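Local coordinates for protein leucine aminopeptidase 2, chloroplastic (Streptomyces sp. BC16019, PDB 5LHK) that probably removes unsubstituted N-terminal amino acids from peptides, as a manganese-binding metalloaminopeptidase of the M17 family, at residues V259-T264 with V371-S376; G286-V291 with G309-A314. All coordinates share one frame; numbering follows the deposited sequence.

Interaction 1 of 2, residues V259-T264 with V371-S376. With MN (manganese (II) ion), chain B.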
ATOM      1  N   VAL A 259      26.891  26.168   6.678  1.00 18.86           N
ATOM      2  CA  VAL A 259      25.578  26.288   6.068  1.00 18.65           C
ATOM      3  C   VAL A 259      24.675  25.253   6.716  1.00 19.26           C
ATOM      4  O   VAL A 259      24.974  24.056   6.670  1.00 20.61           O
ATOM      5  CB  VAL A 259      25.638  26.069   4.542  1.00 21.39           C
ATOM      6  CG1 VAL A 259      24.249  26.185   3.919  1.00 22.73           C
ATOM      7  CG2 VAL A 259      26.580  27.083   3.899  1.00 24.04           C
ATOM      8  N   GLY A 260      23.575  25.708   7.312  1.00 19.24           N
ATOM      9  CA  GLY A 260      22.679  24.833   8.079  1.00 19.67           C
ATOM     10  C   GLY A 260      21.253  24.852   7.557  1.00 19.30           C
ATOM     11  O   GLY A 260      20.626  25.907   7.507  1.00 20.47           O
ATOM     12  N   LYS A 261      20.734  23.690   7.182  1.00 18.32           N
ATOM     13  CA  LYS A 261      19.366  23.577   6.702  1.00 18.72           C
ATOM     14  C   LYS A 261      18.374  23.791   7.852  1.00 18.04           C
ATOM     15  O   LYS A 261      18.351  23.013   8.802  1.00 18.26           O
ATOM     16  CB  LYS A 261      19.134  22.203   6.077  1.00 20.14           C
ATOM     17  CG  LYS A 261      17.699  21.968   5.605  1.00 19.84           C
ATOM     18  CD  LYS A 261      17.462  20.519   5.282  1.00 20.22           C
ATOM     19  CE  LYS A 261      15.993  20.251   5.015  1.00 19.35           C
ATOM     20  NZ  LYS A 261      15.791  18.830   4.621  1.00 18.27           N
ATOM     21  N   GLY A 262      17.555  24.835   7.737  1.00 16.76           N
ATOM     22  CA  GLY A 262      16.599  25.210   8.767  1.00 16.79           C
ATOM     23  C   GLY A 262      15.139  25.115   8.344  1.00 16.39           C
ATOM     24  O   GLY A 262      14.376  26.060   8.485  1.00 18.13           O
ATOM     25  N   VAL A 263      14.728  23.967   7.839  1.00 16.55           N
ATOM     26  CA  VAL A 263      13.313  23.759   7.537  1.00 17.48           C
ATOM     27  C   VAL A 263      12.648  23.464   8.876  1.00 17.69           C
ATOM     28  O   VAL A 263      12.815  22.388   9.450  1.00 17.27           O
ATOM     29  CB  VAL A 263      13.086  22.643   6.501  1.00 19.92           C
ATOM     30  CG1 VAL A 263      11.598  22.400   6.283  1.00 22.52           C
ATOM     31  CG2 VAL A 263      13.748  23.028   5.178  1.00 21.40           C
ATOM     32  N   THR A 264      11.920  24.447   9.386  1.00 19.12           N
ATOM     33  CA  THR A 264      11.368  24.364  10.727  1.00 18.37           C
ATOM     34  C   THR A 264      10.223  23.373  10.807  1.00 18.50           C
ATOM     35  O   THR A 264       9.939  22.855  11.877  1.00 19.01           O
ATOM     36  CB  THR A 264      10.908  25.731  11.242  1.00 18.26           C
ATOM     37  OG1 THR A 264       9.910  26.275  10.368  1.00 20.01           O
ATOM     38  CG2 THR A 264      12.108  26.667  11.336  1.00 17.33           C
ATOM     39  N   VAL A 371      25.486  21.319   6.898  1.00 20.23           N
ATOM     40  CA  VAL A 371      24.914  20.329   7.800  1.00 19.35           C
ATOM     41  C   VAL A 371      23.414  20.352   7.565  1.00 19.00           C
ATOM     42  O   VAL A 371      22.797  21.423   7.574  1.00 19.15           O
ATOM     43  CB  VAL A 371      25.250  20.637   9.275  1.00 19.97           C
ATOM     44  CG1 VAL A 371      24.814  19.493  10.177  1.00 20.78           C
ATOM     45  CG2 VAL A 371      26.748  20.883   9.440  1.00 19.48           C
ATOM     46  N   ALA A 372      22.835  19.177   7.331  1.00 19.34           N
ATOM     47  CA  ALA A 372      21.453  19.076   6.891  1.00 19.17           C
ATOM     48  C   ALA A 372      20.832  17.720   7.217  1.00 18.82           C
ATOM     49  O   ALA A 372      21.433  16.671   6.978  1.00 18.82           O
ATOM     50  CB  ALA A 372      21.394  19.332   5.397  1.00 21.09           C
ATOM     51  N   THR A 373      19.625  17.749   7.770  1.00 19.57           N
ATOM     52  CA  THR A 373      18.766  16.567   7.853  1.00 19.20           C
ATOM     53  C   THR A 373      18.137  16.354   6.465  1.00 19.40           C
ATOM     54  O   THR A 373      16.948  16.641   6.239  1.00 19.74           O
ATOM     55  CB  THR A 373      17.674  16.769   8.915  1.00 19.21           C
ATOM     56  OG1 THR A 373      16.977  17.993   8.654  1.00 17.02           O
ATOM     57  CG2 THR A 373      18.305  16.832  10.317  1.00 20.93           C
ATOM     58  N   LEU A 374      18.954  15.885   5.528  1.00 18.85           N
ATOM     59  CA  LEU A 374      18.628  16.055   4.098  1.00 21.04           C
ATOM     60  C   LEU A 374      17.872  14.887   3.479  1.00 20.71           C
ATOM     61  O   LEU A 374      16.900  15.072   2.764  1.00 21.10           O
ATOM     62  CB  LEU A 374      19.898  16.342   3.280  1.00 21.52           C
ATOM     63  CG  LEU A 374      19.674  16.960   1.895  1.00 19.90           C
ATOM     64  CD1 LEU A 374      19.032  18.346   1.979  1.00 20.45           C
ATOM     65  CD2 LEU A 374      20.993  17.029   1.138  1.00 18.00           C
ATOM     66  N   THR A 375      18.302  13.684   3.790  1.00 20.96           N
ATOM     67  CA  THR A 375      17.911  12.527   3.013  1.00 23.69           C
ATOM     68  C   THR A 375      17.376  11.416   3.915  1.00 22.41           C
ATOM     69  O   THR A 375      17.883  11.175   5.001  1.00 25.76           O
ATOM     70  CB  THR A 375      19.144  12.108   2.179  1.00 29.71           C
ATOM     71  OG1 THR A 375      19.266  12.994   1.042  1.00 35.00           O
ATOM     72  CG2 THR A 375      19.014  10.832   1.666  1.00 36.45           C
ATOM     73  N   SER A 376      16.356  10.728   3.446  1.00 22.78           N
ATOM     74  CA  SER A 376      15.822   9.569   4.148  1.00 26.82           C
ATOM     75  C   SER A 376      16.368   8.249   3.612  1.00 27.97           C
ATOM     76  O   SER A 376      16.144   7.228   4.226  1.00 35.24           O
ATOM     77  CB  SER A 376      14.309   9.570   4.041  1.00 29.71           C
ATOM     78  OG  SER A 376      13.953   9.777   2.694  1.00 34.12           O
TER
HETATM   79 MN    MN B 601      13.446  18.316   4.564  1.00 18.64          MN
HETATM   80  O   HOH W   1      18.515  20.249   8.841  1.00 14.66           O
HETATM   81  O   HOH W   2      13.682  16.607   3.182  1.00 20.21           O
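The flat groups that meet here are peptide units of Val-259, Lys-261 and Val-371, joined as neighbouring parallel strands in the central sheet of the M17 catalytic domain. Val-371 N donates to Val-259 O over 2.8 Å. The carbonyl of Val-371 then answers with two contacts: Lys-261 N reaches its O at 3.1 Å, and the CA-H of Gly-260 approaches the same O, CA to O 3.4 Å. Gly-260 leaves Val-371's face of the sheet without a side chain at that point. On the two faces of the sheet, Val-371 packs on Ile-463 on one, and Val-259 meets Leu-350 and Val-353 of helix 345-358 on the other.

Past this pair the strands part and water 1 bridges the gap, donating to Lys-261 O (2.8 Å) and accepting from Thr-373 N (2.9 Å). It stands where the next direct strand bond would fall. Thr-373 centres an inverse gamma turn that carries the chain off the sheet, and its OG1 bonds to Asp-284 OD1, steadying a metal ligand from the second shell.

Lys-261 runs from this inner strand to the metal site. Its CG lies anti to the backbone N (chi1 177°), and the chain stays extended to the amine, a length and straightness suited to reaching the ion. Ala-372 is small enough to let the aliphatic part run alongside it, CB to CB 3.7 Å. Asp-266, Asp-284 and Glu-345 bind the same manganese, together with water 2, and helix 440-449 touches Leu-374 nearby. Thr-373 O also lies close to the amine without a hydrogen bond, and the chain ends with Lys-261 NZ bound to manganese at 2.4 Å.

Interaction 2 of 2, residues G286-V291 with G309-A314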
ATOM      1  N   GLY A 286      17.464  20.506  12.159  1.00 18.43           N
ATOM      2  CA  GLY A 286      18.566  19.996  12.978  1.00 17.69           C
ATOM      3  C   GLY A 286      19.937  20.463  12.511  1.00 18.41           C
ATOM      4  O   GLY A 286      20.838  20.686  13.334  1.00 19.33           O
ATOM      5  N   GLY A 287      20.102  20.608  11.201  1.00 17.98           N
ATOM      6  CA  GLY A 287      21.341  21.120  10.651  1.00 18.97           C
ATOM      7  C   GLY A 287      21.576  22.563  11.056  1.00 19.22           C
ATOM      8  O   GLY A 287      22.673  22.919  11.488  1.00 19.15           O
ATOM      9  N   ALA A 288      20.542  23.396  10.912  1.00 18.47           N
ATOM     10  CA  ALA A 288      20.608  24.788  11.351  1.00 17.62           C
ATOM     11  C   ALA A 288      20.883  24.869  12.849  1.00 19.77           C
ATOM     12  O   ALA A 288      21.683  25.688  13.288  1.00 20.25           O
ATOM     13  CB  ALA A 288      19.328  25.534  10.999  1.00 16.65           C
ATOM     14  N   ALA A 289      20.241  23.992  13.618  1.00 20.63           N
ATOM     15  CA  ALA A 289      20.455  23.933  15.058  1.00 18.33           C
ATOM     16  C   ALA A 289      21.908  23.640  15.401  1.00 17.52           C
ATOM     17  O   ALA A 289      22.486  24.286  16.273  1.00 17.68           O
ATOM     18  CB  ALA A 289      19.546  22.888  15.688  1.00 17.05           C
ATOM     19  N   ALA A 290      22.488  22.667  14.710  1.00 17.22           N
ATOM     20  CA  ALA A 290      23.871  22.281  14.972  1.00 18.97           C
ATOM     21  C   ALA A 290      24.858  23.417  14.669  1.00 19.44           C
ATOM     22  O   ALA A 290      25.821  23.613  15.407  1.00 22.15           O
ATOM     23  CB  ALA A 290      24.240  21.030  14.190  1.00 19.62           C
ATOM     24  N   VAL A 291      24.607  24.149  13.588  1.00 18.23           N
ATOM     25  CA  VAL A 291      25.455  25.246  13.159  1.00 19.78           C
ATOM     26  C   VAL A 291      25.347  26.417  14.141  1.00 20.92           C
ATOM     27  O   VAL A 291      26.367  26.974  14.562  1.00 20.57           O
ATOM     28  CB  VAL A 291      25.090  25.706  11.721  1.00 21.82           C
ATOM     29  CG1 VAL A 291      25.775  27.020  11.359  1.00 25.36           C
ATOM     30  CG2 VAL A 291      25.462  24.633  10.707  1.00 20.74           C
ATOM     31  N   GLY A 309      28.079  31.588   9.826  1.00 22.17           N
ATOM     32  CA  GLY A 309      26.934  30.699   9.723  1.00 20.84           C
ATOM     33  C   GLY A 309      25.939  31.279   8.731  1.00 21.26           C
ATOM     34  O   GLY A 309      25.706  32.484   8.728  1.00 21.80           O
ATOM     35  N   HIS A 310      25.357  30.422   7.900  1.00 20.50           N
ATOM     36  CA  HIS A 310      24.388  30.808   6.876  1.00 21.67           C
ATOM     37  C   HIS A 310      23.190  29.897   7.077  1.00 21.55           C
ATOM     38  O   HIS A 310      23.315  28.663   6.913  1.00 20.23           O
ATOM     39  CB  HIS A 310      24.957  30.594   5.471  1.00 24.30           C
ATOM     40  CG  HIS A 310      26.298  31.216   5.251  1.00 25.46           C
ATOM     41  ND1 HIS A 310      27.469  30.614   5.653  1.00 28.85           N
ATOM     42  CD2 HIS A 310      26.662  32.366   4.641  1.00 25.39           C
ATOM     43  CE1 HIS A 310      28.496  31.368   5.309  1.00 27.47           C
ATOM     44  NE2 HIS A 310      28.034  32.438   4.690  1.00 25.83           N
ATOM     45  N   LEU A 311      22.051  30.487   7.450  1.00 23.15           N
ATOM     46  CA  LEU A 311      20.872  29.724   7.891  1.00 23.46           C
ATOM     47  C   LEU A 311      19.586  30.076   7.120  1.00 20.97           C
ATOM     48  O   LEU A 311      18.883  31.017   7.481  1.00 19.79           O
ATOM     49  CB  LEU A 311      20.619  29.954   9.383  1.00 24.72           C
ATOM     50  CG  LEU A 311      21.574  29.438  10.466  1.00 26.50           C
ATOM     51  CD1 LEU A 311      22.242  28.110  10.129  1.00 24.85           C
ATOM     52  CD2 LEU A 311      22.602  30.494  10.814  1.00 29.46           C
ATOM     53  N   PRO A 312      19.255  29.295   6.084  1.00 20.29           N
ATOM     54  CA  PRO A 312      17.946  29.459   5.456  1.00 20.67           C
ATOM     55  C   PRO A 312      16.860  28.764   6.279  1.00 19.42           C
ATOM     56  O   PRO A 312      17.018  27.593   6.632  1.00 18.47           O
ATOM     57  CB  PRO A 312      18.128  28.784   4.097  1.00 21.64           C
ATOM     58  CG  PRO A 312      19.128  27.712   4.356  1.00 21.83           C
ATOM     59  CD  PRO A 312      20.062  28.272   5.392  1.00 21.03           C
ATOM     60  N   LEU A 313      15.779  29.495   6.569  1.00 19.78           N
ATOM     61  CA  LEU A 313      14.710  29.035   7.453  1.00 19.42           C
ATOM     62  C   LEU A 313      13.368  29.124   6.734  1.00 20.05           C
ATOM     63  O   LEU A 313      13.011  30.175   6.213  1.00 19.96           O
ATOM     64  CB  LEU A 313      14.657  29.875   8.737  1.00 18.09           C
ATOM     65  CG  LEU A 313      15.988  30.191   9.415  1.00 17.92           C
ATOM     66  CD1 LEU A 313      15.732  31.074  10.620  1.00 20.04           C
ATOM     67  CD2 LEU A 313      16.713  28.935   9.842  1.00 17.16           C
ATOM     68  N   ALA A 314      12.627  28.019   6.712  1.00 20.92           N
ATOM     69  CA  ALA A 314      11.319  27.991   6.052  1.00 21.58           C
ATOM     70  C   ALA A 314      10.478  26.820   6.525  1.00 18.77           C
ATOM     71  O   ALA A 314      10.999  25.879   7.114  1.00 16.83           O
ATOM     72  CB  ALA A 314      11.491  27.932   4.542  1.00 23.34           C
TER
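Leu-311 presents its CD1 methyl to Ala-288 and Val-291, fastening helix to strand within a beta-alpha-beta unit of strand 265-266, helix 286-301 and strand 306-316. The short axes pass 9.0 Å apart and run nearly antiparallel, at 150°, as befits a helix returning the chain to the start of the next strand. Alanine at 288 gives the strand a small surface: Leu-311 CD1 comes to 3.9 Å from Ala-288 CA and 4.0 Å from Ala-288 CB.

Leu-311 leaves the strand obliquely, but its CG stands anti to the carbonyl carbon and its second torsion (chi2 -34°) departs from a staggered value, which brings CD1 up under the helix. Val-291, one turn later, has CG1 anti to its backbone N (chi1 169°), directing that methyl at the strand; its CG1 meets Leu-311 CD1 at 3.9 Å, the two side chains passing side by side with their ends pointing opposite ways. The same CG1 settles over Gly-309, whose lack of a side chain lets the helix branch lie against backbone, CG1 to CA 4.2 Å.

The touching side chains are all apolar, in keeping with a buried interface that no hydrogen bond crosses. Phe-196 of helix 193-207 packs on Ala-288 and Leu-313 alike, while His-310 points away from the helix and bonds through ND1 to Leu-258 O. The most distant touch is Leu-313 CD2 on Ala-288 CB, at 4.4 Å.

In the fold
After the N-terminal domain and strand 239-245 the chain enters strand 255-263, then passes the metal ligands Asp-266 and Asp-284 to helix 286-301 and strand 306-316. Interaction 2 closes the short loop between that helix and strand. The chain continues through helix 345-358 to strand 367-372, where interaction 1 closes a longer loop around the first, so interaction 2 is nested within it. Strand 255-263 lies between 306-316 and 367-372 in the sheet, and the two contacts meet along it: Gly-260 N probably bonds to His-310 O at 3.0 Å, and Ala-288 CB packs on Gly-262 CA. Together they tie the crossover helix, the sheet centre and the manganese site.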